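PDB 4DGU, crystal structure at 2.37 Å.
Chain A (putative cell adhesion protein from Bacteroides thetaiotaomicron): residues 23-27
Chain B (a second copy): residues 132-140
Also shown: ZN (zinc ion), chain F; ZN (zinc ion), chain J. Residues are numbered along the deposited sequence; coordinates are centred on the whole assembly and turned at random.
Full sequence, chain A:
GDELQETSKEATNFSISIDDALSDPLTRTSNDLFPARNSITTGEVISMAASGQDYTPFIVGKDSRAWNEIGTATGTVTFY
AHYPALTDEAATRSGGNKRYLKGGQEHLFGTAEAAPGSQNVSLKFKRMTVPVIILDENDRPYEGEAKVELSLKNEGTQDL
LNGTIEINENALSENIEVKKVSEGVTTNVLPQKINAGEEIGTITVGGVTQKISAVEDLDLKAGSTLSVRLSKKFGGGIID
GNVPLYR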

# COMPACT_ATOMS: atom_id res chain seq x y z
N SER A 23 -9.46 3.41 17.77
CA SER A 23 -8.44 3.70 16.78
C SER A 23 -9.03 4.87 16.00
O SER A 23 -10.06 5.44 16.41
CB SER A 23 -8.13 2.47 15.94
OG SER A 23 -7.08 2.72 15.02
N ASP A 24 -8.39 5.23 14.89
CA ASP A 24 -8.86 6.26 13.98
C ASP A 24 -10.30 5.92 13.48
O ASP A 24 -10.58 4.74 13.27
CB ASP A 24 -7.88 6.39 12.80
CG ASP A 24 -8.29 7.42 11.76
OD1 ASP A 24 -7.97 8.60 11.94
OD2 ASP A 24 -9.08 7.06 10.86
N PRO A 25 -11.18 6.92 13.23
CA PRO A 25 -12.55 6.61 12.74
C PRO A 25 -12.61 5.79 11.45
O PRO A 25 -13.62 5.13 11.22
CB PRO A 25 -13.14 8.00 12.48
CG PRO A 25 -12.39 8.92 13.32
CD PRO A 25 -11.02 8.37 13.45
N LEU A 26 -11.58 5.84 10.60
CA LEU A 26 -11.61 5.10 9.35
C LEU A 26 -10.93 3.74 9.46
O LEU A 26 -10.97 2.99 8.50
CB LEU A 26 -10.98 5.92 8.19
CG LEU A 26 -12.00 6.77 7.39
CD1 LEU A 26 -12.45 7.96 8.17
CD2 LEU A 26 -11.42 7.27 6.07
N THR A 27 -10.35 3.40 10.62
CA THR A 27 -9.64 2.11 10.65
C THR A 27 -10.40 0.96 11.34
O THR A 27 -10.98 1.08 12.42
CB THR A 27 -8.21 2.24 11.22
OG1 THR A 27 -8.21 2.04 12.61
CG2 THR A 27 -7.56 3.56 10.89
N VAL B 132 -17.90 12.73 3.55
CA VAL B 132 -16.65 13.44 3.80
C VAL B 132 -16.62 13.85 5.28
O VAL B 132 -17.54 14.53 5.77
CB VAL B 132 -16.45 14.66 2.86
CG1 VAL B 132 -15.05 15.26 3.02
CG2 VAL B 132 -16.72 14.30 1.39
N ILE B 133 -15.55 13.44 6.00
CA ILE B 133 -15.41 13.83 7.40
C ILE B 133 -14.17 14.69 7.59
O ILE B 133 -13.13 14.41 6.98
CB ILE B 133 -15.43 12.61 8.39
CG1 ILE B 133 -14.29 11.61 8.13
CG2 ILE B 133 -16.79 11.91 8.34
CD1 ILE B 133 -14.07 10.71 9.32
N ILE B 134 -14.28 15.73 8.44
CA ILE B 134 -13.16 16.61 8.80
C ILE B 134 -12.63 16.18 10.17
O ILE B 134 -13.37 16.15 11.18
CB ILE B 134 -13.48 18.15 8.77
CG1 ILE B 134 -14.32 18.57 7.55
CG2 ILE B 134 -12.20 18.99 8.85
CD1 ILE B 134 -14.96 19.98 7.63
N LEU B 135 -11.34 15.86 10.23
CA LEU B 135 -10.68 15.47 11.48
C LEU B 135 -9.55 16.44 11.84
O LEU B 135 -8.97 17.04 10.95
CB LEU B 135 -10.13 14.02 11.39
CG LEU B 135 -11.17 12.97 11.05
CD1 LEU B 135 -10.54 11.70 10.56
CD2 LEU B 135 -12.11 12.73 12.22
N ASP B 136 -9.29 16.64 13.16
CA ASP B 136 -8.18 17.48 13.60
C ASP B 136 -6.89 16.61 13.59
O ASP B 136 -6.95 15.45 13.16
CB ASP B 136 -8.46 18.12 14.97
CG ASP B 136 -8.52 17.22 16.20
OD1 ASP B 136 -8.04 16.07 16.12
OD2 ASP B 136 -9.00 17.68 17.26
N GLU B 137 -5.75 17.14 14.07
CA GLU B 137 -4.47 16.43 14.12
C GLU B 137 -4.50 15.11 14.92
O GLU B 137 -3.75 14.19 14.61
CB GLU B 137 -3.41 17.34 14.74
CG GLU B 137 -2.00 16.97 14.28
CD GLU B 137 -0.90 17.91 14.74
OE1 GLU B 137 -1.09 19.15 14.69
OE2 GLU B 137 0.18 17.39 15.12
N ASN B 138 -5.38 15.03 15.92
CA ASN B 138 -5.51 13.87 16.81
C ASN B 138 -6.65 12.91 16.40
O ASN B 138 -7.03 12.06 17.22
CB ASN B 138 -5.71 14.37 18.24
CG ASN B 138 -4.57 15.24 18.71
OD1 ASN B 138 -3.42 14.82 18.76
ND2 ASN B 138 -4.86 16.51 19.03
N ASP B 139 -7.19 13.08 15.16
CA ASP B 139 -8.26 12.25 14.56
C ASP B 139 -9.59 12.43 15.27
O ASP B 139 -10.52 11.62 15.13
CB ASP B 139 -7.85 10.79 14.53
CG ASP B 139 -6.51 10.63 13.87
OD1 ASP B 139 -6.31 11.24 12.78
OD2 ASP B 139 -5.64 9.93 14.45
N ARG B 140 -9.70 13.50 16.01
CA ARG B 140 -10.96 13.82 16.64
C ARG B 140 -11.78 14.68 15.64
O ARG B 140 -11.18 15.31 14.76
CB ARG B 140 -10.71 14.54 17.98
CG ARG B 140 -10.38 13.58 19.12
CD ARG B 140 -9.49 14.28 20.13
NE ARG B 140 -9.54 13.68 21.46
CZ ARG B 140 -10.35 14.09 22.44
NH1 ARG B 140 -11.20 15.09 22.23
NH2 ARG B 140 -10.31 13.51 23.63
ZN ZN F . 1.89 18.15 14.49
ZN ZN J . -3.96 9.60 13.39
O HOH W 1 2.16 19.90 13.04

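The contact between these two stretches is small, burying 222 Å² summed over both sides, and no hydrogen bond crosses it; apolar packing gives it its centre. A:Pro25 sits there, its CA-to-CB bond pointing toward chain B. Its compact ring reaches B:Leu135 through CG, 4.0 Å from CD2, and B:Ile133 through CB, 4.3 Å from CD1. These two residues can serve one neighbour because they lie two apart on a strand, where alternate side chains emerge on the same face; B:Ile134, between them, is out of reach. A:Leu26 extends the apolar patch. Its CA-to-CB bond runs sideways, but the end of the side chain comes nearer, bringing CD1 to 3.4 Å from CD1 of B:Ile133, a tight methyl contact.

A type I turn from A:Asp24 to A:Thr27 presents this pair. Proline suits its second position, where a phi of -57° is what its ring imposes and no backbone N-H is required. The turn is closed by A:Thr27 N donating to A:Asp24 O at 3.0 Å, and A:Leu26 N donates to A:Asp24 OD2 at 2.8 Å, so the aspartate braces the loop that carries the apolar residues.

Toward the polar edge, the ring of A:Pro25 also meets B:Asp139, with CD 3.7 Å from the backbone O. Beyond it, A:Asp24 OD1 lies 3.2 Å from B:Asp139 OD1. Both are acceptors of like charge, so this approach is no hydrogen bond and cannot itself be counted as holding the stretches together. Each carboxylate has other partners: A:Asp24 OD1 is hydrogen-bonded elsewhere in the structure, while B:Asp139 OD2 binds a zinc ion (ZN) at 2.0 Å, a cation that can help to balance the negative charge gathered here. B:Asp139 ends its own type I turn, its N donating to B:Asp136 O at 3.1 Å.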